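Local coordinates for DUF3863 domain-containing protein (Parabacteroides distasonis, PDB 3LM3), which is of unknown function but is probably a glycoside hydrolase or carbohydrate deacetylase, at residues N20-L25 against D316-T321; D216-D221 against A283-A288. All blocks are in the same frame, centred on the assembly; numbering follows the deposited sequence.

Interactions 1 and 2, both mainly buried, meet on one parallel sheet, in which strand 21-29 runs beside both strand 318-320 and strand 280-287. Interaction 1 (20-25 with 316-321) pairs two neighbouring strands and reaches out to a partly exposed, hydrated end. Interaction 2 (216-221 with 283-288) lies nearer the centre of the chain and joins the loop after strand 213-216 to strand 280-287. Backbone pairing and aliphatic-aromatic packing dominate the first; the second relies on a threonine that bonds through both its backbone N and its hydroxyl, a weak indole N-H bond, and an isoleucine methyl over the indole face. Thr24 O lies 2.9 Å from Asn284 N, a probable hydrogen bond.

Interaction 1 (N20-L25 against D316-T321); sequences NRFVTL and DTHFVT
Val23 and Phe319 lie side by side on one face of the sheet, their side chains pointing the same way. CB of Val23 sits over the face of the Phe319 ring, 3.9 Å from its centroid, in a CH-pi contact displaced toward the CD2-CE2 rim. With CG1 anti to the backbone N (chi1 171°), that methyl comes within 3.6 Å of Phe319 CE2, while CG2 turns to the methyl of Thr317.

Phe22 and His318 occupy the other face, their ring planes inclined at 33°, and Phe22 CD1 reaches His318 CB and Val320 CG2. Between the two faces the strands run parallel: Arg21 O accepts from His318 N in an almost straight bond of 2.9 Å, His318 O from Val23 N, and Val23 O from Val320 N. Such a parallel pair, with helix 255-277 packed on Val23 and helix 322-332 on Phe22, is consistent with the glycoside hydrolase/deacetylase clan.

Just before strand 21-29, Asn20 OD1 lies at the edge of the imidazole, 3.5 Å from His318 NE2, with amide and ring planes nearly perpendicular. One water bridges these two atoms; another donates to Asn20 OD1 and Asp316 O and accepts from Arg21 N, while Asn20 ND2 is hydrogen-bonded to Thr16 O. This end is therefore held largely through water, whereas direct N-H...O bonds and the CH-pi contact hold the buried part.

Interaction 2 (D216-D221 against A283-A288); sequences DGWTMD and ANIWEA
Ile285 CD1 lies over the six-membered ring of Trp218, 3.7 Å from its centroid and 13° off the ring normal, a CH-pi contact in which the two side chains cross at about a right angle. At the pyrrole side of the indole, NE1 makes a weak, bent hydrogen bond to Ile285 O (3.1 Å, 133°), and Asn284 OD1 approaches Trp218 CD1 at 3.5 Å. Replacing Trp218 with an alanine would probably leave Ile285 CD1 without its aromatic cover and Ile285 O without this donor.

Thr219 grips Ala283 twice: its N donates to Ala283 O at 2.9 Å, and its OG1, anti to the carbonyl carbon (chi1 -58°), accepts from Ala283 N at 2.8 Å. Ala283 CB faces the loop backbone, 3.5 Å from Gly217 O. The loop following strand 213-216 is thus fastened along strand 280-287 of the parallel sheet, opposite its partner 21-29, in a fold probably that of the glycoside hydrolase/deacetylase clan.

In the next shell, Asn284 ND2 donates to Val244 O. Arg241 packs on Trp218, and Thr265 and His269 of helix 255-277 pack on Thr219. Near the rim of the indole, Glu287 OE2 is hydrogen-bonded to Tyr112 OH.

Interaction 1 (N20-L25 against D316-T321)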
loop_
_atom_site.group_PDB
_atom_site.type_symbol
_atom_site.label_atom_id
_atom_site.label_comp_id
_atom_site.label_asym_id
_atom_site.label_seq_id
_atom_site.Cartn_x
_atom_site.Cartn_y
_atom_site.Cartn_z
ATOM N N ASN A 20 3.347 14.298 -12.664
ATOM C CA ASN A 20 4.013 14.482 -11.390
ATOM C C ASN A 20 4.370 13.151 -10.733
ATOM O O ASN A 20 3.808 12.091 -11.059
ATOM C CB ASN A 20 3.126 15.319 -10.460
ATOM C CG ASN A 20 3.211 16.798 -10.727
ATOM O OD1 ASN A 20 4.313 17.355 -10.863
ATOM N ND2 ASN A 20 2.053 17.463 -10.765
ATOM N N ARG A 21 5.319 13.235 -9.809
ATOM C CA ARG A 21 5.813 12.118 -8.997
ATOM C C ARG A 21 5.433 12.390 -7.546
ATOM O O ARG A 21 5.603 13.517 -7.073
ATOM C CB ARG A 21 7.334 12.015 -9.140
ATOM C CG ARG A 21 7.808 11.692 -10.523
ATOM C CD ARG A 21 9.317 11.777 -10.622
ATOM N NE ARG A 21 9.801 11.355 -11.925
ATOM C CZ ARG A 21 9.858 12.116 -13.000
ATOM N NH1 ARG A 21 9.467 13.375 -12.968
ATOM N NH2 ARG A 21 10.321 11.592 -14.136
ATOM N N PHE A 22 4.881 11.383 -6.873
ATOM C CA PHE A 22 4.374 11.517 -5.527
ATOM C C PHE A 22 4.894 10.408 -4.633
ATOM O O PHE A 22 4.954 9.257 -5.051
ATOM C CB PHE A 22 2.867 11.401 -5.515
ATOM C CG PHE A 22 2.185 12.475 -6.311
ATOM C CD1 PHE A 22 1.876 13.678 -5.719
ATOM C CD2 PHE A 22 1.895 12.302 -7.650
ATOM C CE1 PHE A 22 1.272 14.685 -6.462
ATOM C CE2 PHE A 22 1.328 13.330 -8.415
ATOM C CZ PHE A 22 0.989 14.515 -7.787
ATOM N N VAL A 23 5.232 10.788 -3.395
ATOM C CA VAL A 23 5.470 9.829 -2.313
ATOM C C VAL A 23 4.460 10.126 -1.216
ATOM O O VAL A 23 4.381 11.270 -0.742
ATOM C CB VAL A 23 6.887 9.908 -1.723
ATOM C CG1 VAL A 23 7.015 9.033 -0.456
ATOM C CG2 VAL A 23 7.945 9.529 -2.760
ATOM N N THR A 24 3.721 9.107 -0.804
ATOM C CA THR A 24 2.817 9.214 0.329
ATOM C C THR A 24 3.345 8.341 1.454
ATOM O O THR A 24 3.358 7.109 1.330
ATOM C CB THR A 24 1.390 8.825 -0.028
ATOM O OG1 THR A 24 1.333 7.484 -0.535
ATOM C CG2 THR A 24 0.784 9.764 -1.076
ATOM N N LEU A 25 3.779 8.960 2.548
ATOM C CA LEU A 25 4.237 8.273 3.740
ATOM C C LEU A 25 3.199 8.366 4.835
ATOM O O LEU A 25 2.573 9.412 5.039
ATOM C CB LEU A 25 5.511 8.925 4.280
ATOM C CG LEU A 25 6.009 8.456 5.651
ATOM C CD1 LEU A 25 6.435 6.992 5.618
ATOM C CD2 LEU A 25 7.172 9.356 6.144
ATOM N N ASP A 316 11.562 17.126 -8.318
ATOM C CA ASP A 316 10.221 17.698 -8.230
ATOM C C ASP A 316 9.209 16.750 -7.571
ATOM O O ASP A 316 8.013 17.038 -7.577
ATOM C CB ASP A 316 9.736 18.181 -9.603
ATOM C CG ASP A 316 10.564 19.367 -10.151
ATOM O OD1 ASP A 316 11.080 20.195 -9.352
ATOM O OD2 ASP A 316 10.679 19.485 -11.397
ATOM N N THR A 317 9.681 15.639 -7.011
ATOM C CA THR A 317 8.787 14.726 -6.296
ATOM C C THR A 317 8.064 15.442 -5.176
ATOM O O THR A 317 8.672 16.179 -4.400
ATOM C CB THR A 317 9.558 13.548 -5.684
ATOM O OG1 THR A 317 10.280 12.865 -6.723
ATOM C CG2 THR A 317 8.652 12.545 -4.959
ATOM N N HIS A 318 6.752 15.223 -5.076
ATOM C CA HIS A 318 5.923 15.794 -4.028
ATOM C C HIS A 318 5.687 14.756 -2.947
ATOM O O HIS A 318 5.152 13.669 -3.239
ATOM C CB HIS A 318 4.578 16.226 -4.600
ATOM C CG HIS A 318 4.700 17.255 -5.669
ATOM N ND1 HIS A 318 4.943 18.577 -5.383
ATOM C CD2 HIS A 318 4.619 17.162 -7.019
ATOM C CE1 HIS A 318 4.997 19.258 -6.520
ATOM N NE2 HIS A 318 4.812 18.429 -7.529
ATOM N N PHE A 319 6.071 15.076 -1.715
ATOM C CA PHE A 319 5.795 14.267 -0.551
ATOM C C PHE A 319 4.502 14.812 0.057
ATOM O O PHE A 319 4.487 15.894 0.638
ATOM C CB PHE A 319 6.941 14.313 0.468
ATOM C CG PHE A 319 8.153 13.479 0.058
ATOM C CD1 PHE A 319 9.016 13.871 -0.961
ATOM C CD2 PHE A 319 8.384 12.266 0.668
ATOM C CE1 PHE A 319 10.123 13.053 -1.302
ATOM C CE2 PHE A 319 9.475 11.475 0.328
ATOM C CZ PHE A 319 10.323 11.873 -0.672
ATOM N N VAL A 320 3.433 14.042 -0.126
ATOM C CA VAL A 320 2.079 14.476 0.249
ATOM C C VAL A 320 1.394 13.403 1.078
ATOM O O VAL A 320 1.866 12.271 1.185
ATOM C CB VAL A 320 1.233 14.834 -1.004
ATOM C CG1 VAL A 320 1.965 15.902 -1.846
ATOM C CG2 VAL A 320 0.937 13.617 -1.849
ATOM N N THR A 321 0.274 13.776 1.685
ATOM C CA THR A 321 -0.467 12.834 2.503
ATOM C C THR A 321 -1.176 11.780 1.636
ATOM O O THR A 321 -1.434 12.017 0.449
ATOM C CB THR A 321 -1.482 13.520 3.422
ATOM O OG1 THR A 321 -2.622 13.914 2.645
ATOM C CG2 THR A 321 -0.886 14.726 4.138
HETATM O O HOH W 1 6.454 15.921 -9.588
HETATM O O HOH W 2 5.821 19.745 -9.866
#

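Interaction 2 (D216-D221 against A283-A288)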
loop_
_atom_site.group_PDB
_atom_site.type_symbol
_atom_site.label_atom_id
_atom_site.label_comp_id
_atom_site.label_asym_id
_atom_site.label_seq_id
_atom_site.Cartn_x
_atom_site.Cartn_y
_atom_site.Cartn_z
ATOM N N ASP A 216 -2.804 1.249 -2.269
ATOM C CA ASP A 216 -1.703 0.465 -1.700
ATOM C C ASP A 216 -0.986 1.197 -0.569
ATOM O O ASP A 216 -1.021 2.431 -0.496
ATOM C CB ASP A 216 -0.718 0.130 -2.818
ATOM C CG ASP A 216 0.238 -1.017 -2.488
ATOM O OD1 ASP A 216 0.009 -1.813 -1.527
ATOM O OD2 ASP A 216 1.276 -1.103 -3.207
ATOM N N GLY A 217 -0.304 0.433 0.272
ATOM C CA GLY A 217 0.409 0.932 1.444
ATOM C C GLY A 217 1.931 0.994 1.336
ATOM O O GLY A 217 2.550 1.898 1.898
ATOM N N TRP A 218 2.539 -0.018 0.689
ATOM C CA TRP A 218 3.982 -0.122 0.511
ATOM C C TRP A 218 4.322 -0.518 -0.918
ATOM O O TRP A 218 4.009 -1.624 -1.366
ATOM C CB TRP A 218 4.609 -1.188 1.423
ATOM C CG TRP A 218 4.468 -1.071 2.899
ATOM C CD1 TRP A 218 5.421 -0.623 3.768
ATOM C CD2 TRP A 218 3.351 -1.458 3.692
ATOM N NE1 TRP A 218 4.959 -0.705 5.051
ATOM C CE2 TRP A 218 3.699 -1.238 5.036
ATOM C CE3 TRP A 218 2.097 -1.987 3.396
ATOM C CZ2 TRP A 218 2.818 -1.494 6.084
ATOM C CZ3 TRP A 218 1.223 -2.255 4.448
ATOM C CH2 TRP A 218 1.594 -1.993 5.775
ATOM N N THR A 219 5.027 0.322 -1.637
ATOM C CA THR A 219 5.419 -0.011 -3.003
ATOM C C THR A 219 6.365 -1.212 -2.992
ATOM O O THR A 219 7.406 -1.181 -2.335
ATOM C CB THR A 219 6.077 1.182 -3.678
ATOM O OG1 THR A 219 5.154 2.286 -3.673
ATOM C CG2 THR A 219 6.516 0.840 -5.117
HETATM N N MSE A 220 5.995 -2.230 -3.763
HETATM C CA MSE A 220 6.774 -3.458 -3.886
HETATM C C MSE A 220 7.760 -3.438 -5.041
HETATM O O MSE A 220 7.503 -2.851 -6.094
HETATM C CB MSE A 220 5.857 -4.647 -4.100
HETATM C CG MSE A 220 4.991 -4.985 -2.929
HETATM SE SE MSE A 220 5.998 -5.543 -1.390
HETATM C CE MSE A 220 6.093 -3.906 -0.480
ATOM N N ASP A 221 8.862 -4.161 -4.851
ATOM C CA ASP A 221 9.668 -4.594 -5.990
ATOM C C ASP A 221 8.886 -5.757 -6.579
ATOM O O ASP A 221 8.736 -6.799 -5.948
ATOM C CB ASP A 221 11.044 -5.007 -5.501
ATOM C CG ASP A 221 11.967 -5.442 -6.649
ATOM O OD1 ASP A 221 11.448 -6.044 -7.619
ATOM O OD2 ASP A 221 13.206 -5.161 -6.591
ATOM N N ALA A 283 4.211 4.555 -2.307
ATOM C CA ALA A 283 3.565 4.515 -0.994
ATOM C C ALA A 283 4.472 3.888 0.032
ATOM O O ALA A 283 5.207 2.933 -0.278
ATOM C CB ALA A 283 2.275 3.702 -1.064
ATOM N N ASN A 284 4.462 4.382 1.264
ATOM C CA ASN A 284 5.279 3.744 2.300
ATOM C C ASN A 284 4.662 3.994 3.660
ATOM O O ASN A 284 3.967 4.982 3.877
ATOM C CB ASN A 284 6.708 4.270 2.244
ATOM C CG ASN A 284 7.761 3.248 2.666
ATOM O OD1 ASN A 284 7.459 2.158 3.152
ATOM N ND2 ASN A 284 9.042 3.621 2.445
ATOM N N ILE A 285 4.889 3.045 4.561
ATOM C CA ILE A 285 4.393 3.091 5.946
ATOM C C ILE A 285 5.563 2.738 6.848
ATOM O O ILE A 285 6.174 1.679 6.679
ATOM C CB ILE A 285 3.211 2.161 6.194
ATOM C CG1 ILE A 285 2.017 2.568 5.316
ATOM C CG2 ILE A 285 2.826 2.168 7.702
ATOM C CD1 ILE A 285 0.862 1.548 5.276
ATOM N N TRP A 286 5.908 3.629 7.756
ATOM C CA TRP A 286 6.950 3.431 8.767
ATOM C C TRP A 286 6.305 3.478 10.136
ATOM O O TRP A 286 5.687 4.481 10.521
ATOM C CB TRP A 286 8.008 4.527 8.718
ATOM C CG TRP A 286 8.914 4.537 7.520
ATOM C CD1 TRP A 286 8.551 4.362 6.200
ATOM C CD2 TRP A 286 10.337 4.697 7.506
ATOM N NE1 TRP A 286 9.658 4.436 5.400
ATOM C CE2 TRP A 286 10.767 4.624 6.172
ATOM C CE3 TRP A 286 11.311 4.834 8.502
ATOM C CZ2 TRP A 286 12.101 4.752 5.811
ATOM C CZ3 TRP A 286 12.621 4.980 8.126
ATOM C CH2 TRP A 286 13.009 4.926 6.812
ATOM N N GLU A 287 6.457 2.432 10.922
ATOM C CA GLU A 287 5.916 2.441 12.264
ATOM C C GLU A 287 6.846 3.205 13.196
ATOM O O GLU A 287 8.061 2.992 13.181
ATOM C CB GLU A 287 5.748 1.023 12.758
ATOM C CG GLU A 287 4.777 0.159 11.954
ATOM C CD GLU A 287 5.317 -0.387 10.635
ATOM O OE1 GLU A 287 6.543 -0.337 10.348
ATOM O OE2 GLU A 287 4.508 -0.966 9.889
ATOM N N ALA A 288 6.264 4.116 13.972
ATOM C CA ALA A 288 7.042 4.936 14.910
ATOM C C ALA A 288 7.883 4.072 15.850
ATOM O O ALA A 288 8.993 4.459 16.223
ATOM C CB ALA A 288 6.134 5.829 15.697
#